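Local coordinates for protein response regulator (Pseudomonas putida, PDB 3HDV) that probably relays a two-component signal through its receiver domain, the part crystallised here, by accepting a phosphoryl group on a conserved acidic side chain, at the interface of chains A and B and the interface of chains C and B. Sequence-based numbering; all coordinates share one arbitrary frame. Chains: chain A/B/C, Response regulator.

Contact 1: the interface of chains A and B. Residues chain A 100, 106-107, 109; chain B 93, 97, 101.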
loop_
_atom_site.group_PDB
_atom_site.type_symbol
_atom_site.label_atom_id
_atom_site.label_comp_id
_atom_site.label_asym_id
_atom_site.label_seq_id
_atom_site.Cartn_x
_atom_site.Cartn_y
_atom_site.Cartn_z
HETATM N N MSE A 100 26.948 4.315 -8.714
HETATM C CA MSE A 100 27.346 2.914 -8.487
HETATM C C MSE A 100 27.092 2.087 -9.761
HETATM O O MSE A 100 27.785 1.089 -10.036
HETATM C CB MSE A 100 26.569 2.291 -7.314
HETATM C CG MSE A 100 26.972 2.820 -5.897
HETATM SE SE MSE A 100 28.827 2.397 -5.478
HETATM C CE MSE A 100 28.689 0.447 -5.092
ATOM N N ASP A 106 34.291 2.470 -4.724
ATOM C CA ASP A 106 33.485 2.723 -3.531
ATOM C C ASP A 106 33.015 4.140 -3.589
ATOM O O ASP A 106 33.478 4.913 -4.428
ATOM C CB ASP A 106 34.284 2.459 -2.237
ATOM C CG ASP A 106 33.410 1.886 -1.101
ATOM O OD1 ASP A 106 32.164 2.061 -1.061
ATOM O OD2 ASP A 106 33.995 1.308 -0.207
ATOM N N PHE A 107 32.102 4.442 -2.685
ATOM C CA PHE A 107 31.388 5.683 -2.612
ATOM C C PHE A 107 31.376 6.027 -1.115
ATOM O O PHE A 107 30.632 5.448 -0.344
ATOM C CB PHE A 107 29.977 5.475 -3.184
ATOM C CG PHE A 107 29.186 6.751 -3.404
ATOM C CD1 PHE A 107 28.849 7.147 -4.701
ATOM C CD2 PHE A 107 28.752 7.527 -2.329
ATOM C CE1 PHE A 107 28.109 8.271 -4.941
ATOM C CE2 PHE A 107 28.009 8.699 -2.554
ATOM C CZ PHE A 107 27.677 9.061 -3.857
ATOM N N LEU A 109 31.059 8.823 2.062
ATOM C CA LEU A 109 30.607 10.125 2.509
ATOM C C LEU A 109 31.625 10.866 3.401
ATOM O O LEU A 109 32.412 10.247 4.115
ATOM C CB LEU A 109 29.263 10.017 3.243
ATOM C CG LEU A 109 28.008 9.652 2.459
ATOM C CD1 LEU A 109 26.786 9.665 3.383
ATOM C CD2 LEU A 109 27.804 10.547 1.176
ATOM N N VAL B 93 21.909 6.957 1.837
ATOM C CA VAL B 93 22.989 6.762 0.890
ATOM C C VAL B 93 23.890 5.601 1.256
ATOM O O VAL B 93 24.316 4.886 0.375
ATOM C CB VAL B 93 23.784 8.090 0.678
ATOM C CG1 VAL B 93 25.216 7.843 0.155
ATOM C CG2 VAL B 93 22.972 9.015 -0.235
ATOM N N VAL B 97 24.460 2.293 -1.099
ATOM C CA VAL B 97 25.789 1.900 -1.493
ATOM C C VAL B 97 26.111 0.436 -1.063
ATOM O O VAL B 97 26.626 -0.324 -1.887
ATOM C CB VAL B 97 26.877 2.951 -0.984
ATOM C CG1 VAL B 97 28.300 2.370 -1.029
ATOM C CG2 VAL B 97 26.807 4.228 -1.831
ATOM N N HIS B 101 26.790 -2.569 -3.855
ATOM C CA HIS B 101 27.990 -3.403 -3.776
ATOM C C HIS B 101 27.650 -4.888 -3.915
ATOM O O HIS B 101 28.479 -5.666 -4.375
ATOM C CB HIS B 101 28.747 -3.210 -2.465
ATOM C CG HIS B 101 29.697 -2.045 -2.497
ATOM N ND1 HIS B 101 30.734 -1.956 -3.409
ATOM C CD2 HIS B 101 29.749 -0.902 -1.753
ATOM C CE1 HIS B 101 31.392 -0.821 -3.221
ATOM N NE2 HIS B 101 30.818 -0.163 -2.224
#
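Carboxylate oxygen OD1 of A:Asp106 is gripped by two N-H donors, one from each chain. Across the interface the imidazole NE2 of B:His101 donates to OD1 of A:Asp106 at 2.8 Å, nearly straight at 161°; OD1 lies in the plane of the ring, at its edge, whereas the carboxylate is met from well above its own plane, the two flat groups standing 90° apart. From its own chain the backbone N of A:Phe107 donates to OD1 of A:Asp106, at 2.9 Å, and so fixes the turn of the carboxylate. The selenomethionine A:Met100, bent at chi2 and chi3, lays its methyl CE over the centre of one imidazole face, 3.5 Å from B:His101 CE1. Held at edge and face, the ring is probably restrained from turning, and the carboxylate would be expected to favour a protonated imidazole. An alanine in place of A:Asp106 would probably leave B:His101 without its cross-chain acceptor and loosen the ring over the methyl. Farther along the interface, B:Val97 points CG2 at A:Phe107 CB (3.7 Å), crossing that side chain at about a right angle. B:Val93 sends CG1, anti to its backbone N (chi1 157°), to A:Leu109 CD2 at 3.9 Å and to the rim of the phenyl ring at CE2. Residues one helical turn apart on helix 93-101 of chain B thus pack along strand 106-109 of chain A, with A:Met100 from that chain's helix 93-101: the alpha4-beta5 face of the receiver fold.

Contact 2: the interface of chains C and B. Residues chain C 19, 22-23, 25-26, 112, 114; chain B 16, 18-19, 21-22.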
loop_
_atom_site.group_PDB
_atom_site.type_symbol
_atom_site.label_atom_id
_atom_site.label_comp_id
_atom_site.label_asym_id
_atom_site.label_seq_id
_atom_site.Cartn_x
_atom_site.Cartn_y
_atom_site.Cartn_z
ATOM N N ASN C 19 -0.012 1.354 4.956
ATOM C CA ASN C 19 -1.229 0.942 4.291
ATOM C C ASN C 19 -1.765 1.990 3.352
ATOM O O ASN C 19 -2.129 1.687 2.264
ATOM C CB ASN C 19 -2.354 0.504 5.222
ATOM C CG ASN C 19 -3.693 0.244 4.442
ATOM O OD1 ASN C 19 -3.831 -0.732 3.700
ATOM N ND2 ASN C 19 -4.646 1.155 4.591
ATOM N N ALA C 22 0.226 1.889 0.242
ATOM C CA ALA C 22 -0.030 0.589 -0.474
ATOM C C ALA C 22 -1.292 0.650 -1.307
ATOM O O ALA C 22 -1.281 0.282 -2.482
ATOM C CB ALA C 22 -0.070 -0.603 0.481
ATOM N N LEU C 23 -2.362 1.183 -0.721
ATOM C CA LEU C 23 -3.638 1.330 -1.407
ATOM C C LEU C 23 -3.543 2.387 -2.499
ATOM O O LEU C 23 -4.091 2.218 -3.588
ATOM C CB LEU C 23 -4.751 1.680 -0.433
ATOM C CG LEU C 23 -6.217 1.575 -0.821
ATOM C CD1 LEU C 23 -6.563 0.221 -1.615
ATOM C CD2 LEU C 23 -7.109 1.705 0.416
ATOM N N LEU C 25 -0.895 3.074 -4.250
ATOM C CA LEU C 25 -0.171 2.358 -5.294
ATOM C C LEU C 25 -1.097 1.373 -6.059
ATOM O O LEU C 25 -1.037 1.268 -7.283
ATOM C CB LEU C 25 1.021 1.591 -4.697
ATOM C CG LEU C 25 1.798 0.728 -5.692
ATOM C CD1 LEU C 25 2.458 1.629 -6.763
ATOM C CD2 LEU C 25 2.833 -0.134 -4.945
ATOM N N TYR C 26 -1.905 0.624 -5.324
ATOM C CA TYR C 26 -2.800 -0.338 -5.937
ATOM C C TYR C 26 -3.763 0.400 -6.860
ATOM O O TYR C 26 -3.899 0.017 -8.026
ATOM C CB TYR C 26 -3.530 -1.189 -4.893
ATOM C CG TYR C 26 -4.343 -2.324 -5.504
ATOM C CD1 TYR C 26 -3.732 -3.544 -5.831
ATOM C CD2 TYR C 26 -5.709 -2.167 -5.790
ATOM C CE1 TYR C 26 -4.469 -4.595 -6.432
ATOM C CE2 TYR C 26 -6.463 -3.206 -6.389
ATOM C CZ TYR C 26 -5.831 -4.415 -6.702
ATOM O OH TYR C 26 -6.568 -5.457 -7.260
ATOM N N VAL C 112 -8.121 -6.511 3.305
ATOM C CA VAL C 112 -9.107 -6.131 2.330
ATOM C C VAL C 112 -9.058 -7.083 1.150
ATOM O O VAL C 112 -7.977 -7.557 0.747
ATOM C CB VAL C 112 -8.931 -4.637 1.865
ATOM C CG1 VAL C 112 -7.533 -4.422 1.196
ATOM C CG2 VAL C 112 -10.113 -4.178 0.945
ATOM N N LEU C 114 -9.122 -6.999 -2.356
ATOM C CA LEU C 114 -8.769 -5.995 -3.353
ATOM C C LEU C 114 -9.617 -6.068 -4.632
ATOM O O LEU C 114 -10.025 -5.037 -5.196
ATOM C CB LEU C 114 -7.270 -6.103 -3.667
ATOM C CG LEU C 114 -6.351 -5.623 -2.533
ATOM C CD1 LEU C 114 -4.922 -5.897 -2.910
ATOM C CD2 LEU C 114 -6.517 -4.137 -2.336
ATOM N N ASN B 16 4.171 -5.824 3.263
ATOM C CA ASN B 16 2.810 -5.364 3.147
ATOM C C ASN B 16 2.064 -6.027 2.005
ATOM O O ASN B 16 2.457 -5.922 0.880
ATOM C CB ASN B 16 2.751 -3.850 2.984
ATOM C CG ASN B 16 1.345 -3.336 2.893
ATOM O OD1 ASN B 16 0.798 -2.887 3.847
ATOM N ND2 ASN B 16 0.767 -3.428 1.761
ATOM N N VAL B 18 -0.862 -5.620 0.504
ATOM C CA VAL B 18 -1.378 -4.813 -0.610
ATOM C C VAL B 18 -0.267 -4.415 -1.589
ATOM O O VAL B 18 -0.473 -4.407 -2.793
ATOM C CB VAL B 18 -2.140 -3.545 -0.092
ATOM C CG1 VAL B 18 -2.683 -2.682 -1.302
ATOM C CG2 VAL B 18 -3.309 -3.939 0.787
ATOM N N ASN B 19 0.896 -4.007 -1.083
ATOM C CA ASN B 19 2.010 -3.657 -1.981
ATOM C C ASN B 19 2.367 -4.855 -2.863
ATOM O O ASN B 19 2.606 -4.690 -4.070
ATOM C CB ASN B 19 3.277 -3.275 -1.194
ATOM C CG ASN B 19 3.287 -1.849 -0.720
ATOM O OD1 ASN B 19 2.748 -0.958 -1.377
ATOM N ND2 ASN B 19 3.958 -1.599 0.415
ATOM N N GLU B 21 0.538 -7.448 -3.652
ATOM C CA GLU B 21 -0.555 -7.725 -4.597
ATOM C C GLU B 21 -0.629 -6.737 -5.774
ATOM O O GLU B 21 -0.845 -7.125 -6.947
ATOM C CB GLU B 21 -1.886 -7.804 -3.833
ATOM C CG GLU B 21 -3.007 -8.350 -4.668
ATOM C CD GLU B 21 -2.581 -9.597 -5.453
ATOM O OE1 GLU B 21 -2.112 -10.596 -4.789
ATOM O OE2 GLU B 21 -2.689 -9.530 -6.719
ATOM N N ALA B 22 -0.410 -5.459 -5.480
ATOM C CA ALA B 22 -0.338 -4.436 -6.523
ATOM C C ALA B 22 0.660 -4.813 -7.591
ATOM O O ALA B 22 0.359 -4.787 -8.805
ATOM C CB ALA B 22 0.017 -3.070 -5.909
HETATM O O HOH W 1 -2.167 -2.732 4.156
#
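B:Val18 buries the most surface here, 100 Å², lying across helix 17-29 of chain C. CG1 of B:Val18, anti to the backbone N (chi1 180°), reaches the main chain of that helix, 3.5 Å from the carbonyl O of C:Ala22, while its CB rests 3.6 Å from C:Ala22 CB. That small methyl is the centre of the contact from the other side: besides B:Val18 it meets the amide groups of B:Asn16 and B:Asn19, the latter bringing OD1 to 3.4 Å from C:Ala22 CB. A side chain this short probably allows the close approach of the two helices. C:Leu25 adds its CD2 branch, crossing B:Asn19 at about a right angle. Farther along, C:Leu114 CD1 performs two tasks. Within its own chain it covers one face of the C:Tyr26 ring toward the rim; across the interface C:Leu114 CD1 touches B:Glu21 CG at 3.6 Å, the two side chains running antiparallel alongside each other. The ring of C:Tyr26, with CG anti to the backbone N (chi1 -173°), presents its CD1 border to B:Ala22 CA at 3.6 Å. No direct polar bond crosses between the residues described; a water instead joins C:Asn19 OD1 (2.6 Å) to B:Asn16 OD1 (3.0 Å), linking two side-chain carbonyls. This mostly apolar helix-to-helix patch joins helix 17-28 of chain B to helices 17-29 and 114-124 of chain C, without exact two-fold symmetry; it may reflect crystal packing, and the structure alone does not show a role in signalling.

Chain B takes part in both contacts through different faces: helix 93-101 in contact 1 and helix 17-28, with B:Asn16 just before it, in contact 2. The centres lie about 31 Å apart and share no residue, so one domain can hold both partners at once, bridging chains A and C. Contact 1 belongs to a two-fold symmetric interface on the alpha4-beta5 face, a surface through which receivers of the OmpR type commonly dimerise, and is the likelier candidate for a biological pair. Contact 2 lacks exact two-fold symmetry and could instead join such pairs within the four-chain assembly or the crystal.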